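Local atomic coordinates of prolyl-tRNA synthetase (PDB entry 6UYH), a protein that probably catalyses the ATP-dependent attachment of proline to its cognate tRNA, as a class II aminoacyl-tRNA synthetase. Residues 301-306 and 345-350; 354-359 and 396-401. All blocks are in the same frame, centred on the assembly; numbering follows the deposited sequence.

Overall arrangement
Followed from the N terminus, strand 300-304, in the anticodon-binding domain, comes first; the chain passes through helix 313-328 and strand 333-335, and returns in helix 343-353. There contact 1 closes a loop of 38 intervening residues by laying this helix on the strand. The turn and strand of 354-359 open contact 2, and after 36 intervening residues segment 396-401 of helix 391-415 closes it. The two loops therefore stand in series, neither enclosing nor crossing the other. Their centres lie about 15 Å apart, and the sheet joins them: strands 300-304 and 357-361 are parallel neighbours, linked by probable backbone hydrogen bonds from I303 N to I359 O and from I359 N to V301 O.

Contact 1. Residues 301-306 and 345-350; sequences VVIPLI and WKYNYW
V301 sets a methyl on the indole of W350: CG2 stands 3.7 Å from the centroid of the five-membered ring and 11° off its normal, a CH-pi contact. CG2 reaches it from a position anti to the backbone N of V301. Y349 CD2 lies over the opposite face, so the indole is covered on both sides. Two residues on, I303 brings CD1 to the edge of the Y347 ring, near its plane, 3.8 Å from CD1 of the tyrosine; the CG2 branch meets K346 CD at the same 3.8 Å, and the two side chains slide past each other in opposite directions. L305 crosses Y347 at about a right angle, its CD2 3.4 Å from the phenol OH.

The extended chain of K346 carries NZ past I303, where it donates to a water 3.2 Å away. That water donates to P304 O over 2.6 Å. Partners behind this shell hold the polar ends: NZ also bonds the carbonyls of D336 and R338, while D336 OD2 accepts from W350 NE1, which would restrain the indole's rotation. R358 makes a cation-pi contact with Y347.

The helix runs nearly antiparallel to the strand (172°, axes 10.3 Å apart), against one face of the mixed sheet of the alpha/beta anticodon-binding domain. Carbon packing joins them directly, L305 CD2 on the Y347 hydroxyl being the exception. K346 meets carbonyls and water, with no carboxylate among these partners, so its charge would be stabilised by dipoles, not a salt bridge.

Contact 2. Residues 354-359 and 396-401; sequences GVPLRI and AVLDKI. With EDO (1,2-ethanediol), chain Q; EDO (1,2-ethanediol), chain B.
L357 meets V397 nearly at a right angle, both leucine methyls lying on one valine methyl: CD2 of L357 is 3.9 Å and CD1 4.0 Å from V397 CG1. CG of L357, anti to the backbone N (chi1 -178°), carries the branch out to the helix, where both methyls make this contact. Farther back, L357 CB touches L398 CD2 at 4.0 Å, and I401 extends CD1 to 3.5 Å from the carbonyl O of P356. This is the close part, and it is apolar on the helix side, with no hydrogen bond between the segments. The proline ring packs more loosely: P356 CG is 4.5 Å from L398 CD2.

On the flanks the helix is polar and meets 1,2-ethanediol, probably from the crystallisation liquor. D399 OD1 accepts a 2.6 Å hydrogen bond from O1 of one diol and also forms a salt bridge with R294. The exposed K400 donates from NZ to O2 of the other diol at 3.2 Å, with a weak second bond to its O1.

Strand 357-359 and helix segment 396-401 cross at 143°, axes 10.6 Å apart. Helix 391-415 thus lies against the mixed sheet of the anticodon-binding domain, where W382 of strand 381-385 touches both L357 and V397, and R375 of strand 370-375 meets I401.

Contact 1. Residues 301-306 and 345-350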
# COMPACT_ATOMS: atom_id res chain seq x y z
N VAL A 301 18.98 18.51 9.16
CA VAL A 301 20.14 17.77 9.64
C VAL A 301 20.97 18.70 10.51
O VAL A 301 21.24 19.84 10.13
CB VAL A 301 20.97 17.18 8.47
CG1 VAL A 301 21.48 18.28 7.53
CG2 VAL A 301 22.12 16.32 9.01
N VAL A 302 21.35 18.22 11.70
CA VAL A 302 22.14 18.99 12.65
C VAL A 302 23.56 18.46 12.61
O VAL A 302 23.79 17.25 12.74
CB VAL A 302 21.55 18.89 14.07
CG1 VAL A 302 22.32 19.80 15.03
CG2 VAL A 302 20.08 19.23 14.08
N ILE A 303 24.52 19.36 12.42
CA ILE A 303 25.92 18.94 12.30
C ILE A 303 26.78 19.70 13.31
O ILE A 303 26.94 20.92 13.21
CB ILE A 303 26.43 19.15 10.87
CG1 ILE A 303 25.53 18.41 9.87
CG2 ILE A 303 27.87 18.66 10.75
CD1 ILE A 303 26.01 18.47 8.44
N PRO A 304 27.34 19.01 14.31
CA PRO A 304 28.30 19.67 15.20
C PRO A 304 29.67 19.73 14.54
O PRO A 304 30.14 18.75 13.97
CB PRO A 304 28.31 18.77 16.44
CG PRO A 304 27.98 17.42 15.91
CD PRO A 304 27.06 17.63 14.72
N LEU A 305 30.30 20.90 14.61
CA LEU A 305 31.64 21.10 14.06
C LEU A 305 32.66 20.76 15.13
O LEU A 305 32.70 21.40 16.19
CB LEU A 305 31.81 22.53 13.57
CG LEU A 305 30.69 23.00 12.64
CD1 LEU A 305 30.95 24.41 12.14
CD2 LEU A 305 30.54 22.03 11.48
N ILE A 306 33.50 19.76 14.86
CA ILE A 306 34.48 19.29 15.84
C ILE A 306 35.91 19.49 15.34
O ILE A 306 36.78 19.93 16.08
CB ILE A 306 34.23 17.82 16.19
CG1 ILE A 306 32.83 17.65 16.77
CG2 ILE A 306 35.29 17.32 17.16
CD1 ILE A 306 32.53 18.57 17.93
N TRP A 345 32.40 17.37 3.86
CA TRP A 345 31.94 16.09 3.36
C TRP A 345 30.51 15.80 3.80
O TRP A 345 29.69 15.31 3.02
CB TRP A 345 32.89 14.98 3.84
CG TRP A 345 32.61 13.64 3.25
CD1 TRP A 345 33.20 13.07 2.16
CD2 TRP A 345 31.66 12.67 3.73
NE1 TRP A 345 32.69 11.82 1.93
CE2 TRP A 345 31.74 11.56 2.88
CE3 TRP A 345 30.75 12.65 4.80
CZ2 TRP A 345 30.94 10.43 3.06
CZ3 TRP A 345 29.97 11.53 4.98
CH2 TRP A 345 30.06 10.43 4.11
N LYS A 346 30.20 16.11 5.06
CA LYS A 346 28.83 15.94 5.54
C LYS A 346 27.87 16.87 4.81
O LYS A 346 26.75 16.48 4.48
CB LYS A 346 28.76 16.19 7.04
CG LYS A 346 29.55 15.19 7.88
CD LYS A 346 29.38 15.48 9.36
CE LYS A 346 30.05 14.42 10.22
NZ LYS A 346 29.94 14.72 11.68
N TYR A 347 28.30 18.12 4.57
CA TYR A 347 27.44 19.06 3.84
C TYR A 347 27.03 18.48 2.50
O TYR A 347 25.84 18.46 2.15
CB TYR A 347 28.14 20.40 3.66
CG TYR A 347 28.49 21.13 4.94
CD1 TYR A 347 27.98 20.73 6.15
CD2 TYR A 347 29.34 22.23 4.91
CE1 TYR A 347 28.30 21.40 7.32
CE2 TYR A 347 29.67 22.91 6.07
CZ TYR A 347 29.14 22.49 7.27
OH TYR A 347 29.47 23.16 8.43
N ASN A 348 28.01 18.01 1.72
CA ASN A 348 27.72 17.43 0.42
C ASN A 348 26.82 16.21 0.55
O ASN A 348 25.89 16.03 -0.25
CB ASN A 348 29.02 17.04 -0.29
CG ASN A 348 29.84 18.25 -0.70
OD1 ASN A 348 29.30 19.30 -1.03
ND2 ASN A 348 31.16 18.09 -0.69
N TYR A 349 27.10 15.36 1.53
CA TYR A 349 26.34 14.12 1.72
C TYR A 349 24.84 14.39 1.80
O TYR A 349 24.04 13.73 1.13
CB TYR A 349 26.84 13.43 2.99
CG TYR A 349 26.17 12.10 3.30
CD1 TYR A 349 26.78 10.90 2.94
CD2 TYR A 349 24.96 12.05 3.98
CE1 TYR A 349 26.18 9.69 3.24
CE2 TYR A 349 24.36 10.85 4.27
CZ TYR A 349 24.97 9.67 3.90
OH TYR A 349 24.38 8.47 4.19
N TRP A 350 24.45 15.37 2.61
CA TRP A 350 23.03 15.63 2.81
C TRP A 350 22.46 16.56 1.74
O TRP A 350 21.26 16.48 1.46
CB TRP A 350 22.80 16.21 4.21
CG TRP A 350 23.22 15.27 5.30
CD1 TRP A 350 24.31 15.38 6.10
CD2 TRP A 350 22.56 14.06 5.68
NE1 TRP A 350 24.37 14.32 6.97
CE2 TRP A 350 23.30 13.49 6.73
CE3 TRP A 350 21.40 13.40 5.24
CZ2 TRP A 350 22.93 12.30 7.35
CZ3 TRP A 350 21.04 12.20 5.86
CH2 TRP A 350 21.81 11.67 6.90
O HOH W 1 31.27 17.62 11.92

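Contact 2. Residues 354-359 and 396-401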
# COMPACT_ATOMS: atom_id res chain seq x y z
N GLY A 354 19.16 15.77 -0.59
CA GLY A 354 18.04 16.68 -0.73
C GLY A 354 17.54 17.33 0.54
O GLY A 354 16.51 18.01 0.49
N VAL A 355 18.23 17.14 1.66
CA VAL A 355 17.70 17.65 2.94
C VAL A 355 17.50 19.16 2.85
O VAL A 355 18.45 19.89 2.50
CB VAL A 355 18.64 17.27 4.09
CG1 VAL A 355 18.16 17.91 5.38
CG2 VAL A 355 18.69 15.74 4.25
N PRO A 356 16.31 19.69 3.15
CA PRO A 356 16.07 21.12 2.89
C PRO A 356 16.79 22.07 3.83
O PRO A 356 17.12 23.19 3.42
CB PRO A 356 14.54 21.25 3.00
CG PRO A 356 14.06 19.98 3.64
CD PRO A 356 15.06 18.92 3.30
N LEU A 357 17.06 21.70 5.08
CA LEU A 357 17.65 22.65 6.01
C LEU A 357 18.77 21.98 6.80
O LEU A 357 18.61 20.87 7.30
CB LEU A 357 16.60 23.21 6.97
CG LEU A 357 17.06 24.27 7.98
CD1 LEU A 357 17.56 25.55 7.28
CD2 LEU A 357 15.95 24.58 8.95
N ARG A 358 19.90 22.67 6.89
CA ARG A 358 21.04 22.22 7.69
C ARG A 358 21.29 23.21 8.82
O ARG A 358 21.27 24.42 8.61
CB ARG A 358 22.29 22.08 6.81
CG ARG A 358 23.58 21.80 7.57
CD ARG A 358 24.73 21.54 6.60
NE ARG A 358 25.32 22.77 6.06
CZ ARG A 358 25.47 23.03 4.76
NH1 ARG A 358 25.08 22.15 3.85
NH2 ARG A 358 26.03 24.17 4.38
N ILE A 359 21.52 22.68 10.02
CA ILE A 359 21.93 23.47 11.17
C ILE A 359 23.38 23.11 11.47
O ILE A 359 23.70 21.93 11.69
CB ILE A 359 21.03 23.23 12.39
CG1 ILE A 359 19.61 23.72 12.09
CG2 ILE A 359 21.60 23.91 13.64
CD1 ILE A 359 18.63 23.54 13.22
N ALA A 396 8.68 27.50 10.54
CA ALA A 396 8.50 28.70 9.74
C ALA A 396 9.58 28.82 8.67
O ALA A 396 9.32 29.28 7.56
CB ALA A 396 8.50 29.94 10.65
N VAL A 397 10.81 28.41 9.00
CA VAL A 397 11.88 28.37 8.01
C VAL A 397 11.55 27.36 6.92
O VAL A 397 11.76 27.61 5.73
CB VAL A 397 13.23 28.06 8.69
CG1 VAL A 397 14.30 27.82 7.65
CG2 VAL A 397 13.62 29.20 9.62
N LEU A 398 11.02 26.20 7.31
CA LEU A 398 10.69 25.17 6.33
C LEU A 398 9.55 25.60 5.43
O LEU A 398 9.54 25.27 4.24
CB LEU A 398 10.35 23.87 7.05
CG LEU A 398 11.51 23.21 7.80
CD1 LEU A 398 11.01 22.03 8.62
CD2 LEU A 398 12.59 22.75 6.83
N ASP A 399 8.57 26.33 5.97
CA ASP A 399 7.49 26.85 5.13
C ASP A 399 8.00 27.91 4.17
O ASP A 399 7.54 27.99 3.02
CB ASP A 399 6.37 27.40 6.01
CG ASP A 399 5.65 26.31 6.78
OD1 ASP A 399 5.56 25.18 6.26
OD2 ASP A 399 5.16 26.58 7.89
N LYS A 400 8.95 28.73 4.61
CA LYS A 400 9.55 29.72 3.73
C LYS A 400 10.27 29.04 2.56
O LYS A 400 10.18 29.50 1.42
CB LYS A 400 10.52 30.61 4.52
CG LYS A 400 10.94 31.89 3.84
CD LYS A 400 11.95 32.67 4.67
CE LYS A 400 11.84 34.17 4.41
NZ LYS A 400 13.15 34.82 4.07
N ILE A 401 10.98 27.95 2.84
CA ILE A 401 11.64 27.19 1.77
C ILE A 401 10.60 26.64 0.80
O ILE A 401 10.74 26.75 -0.42
CB ILE A 401 12.52 26.08 2.36
CG1 ILE A 401 13.74 26.67 3.06
CG2 ILE A 401 12.94 25.09 1.28
CD1 ILE A 401 14.58 25.63 3.80
C1 EDO Q . 6.77 21.92 6.83
O1 EDO Q . 5.51 22.56 6.59
C2 EDO Q . 7.26 22.34 8.21
O2 EDO Q . 6.20 22.20 9.16
C1 EDO B . 15.83 33.20 6.35
O1 EDO B . 15.63 34.61 6.30
C2 EDO B . 16.63 32.75 5.13
O2 EDO B . 15.88 33.10 3.96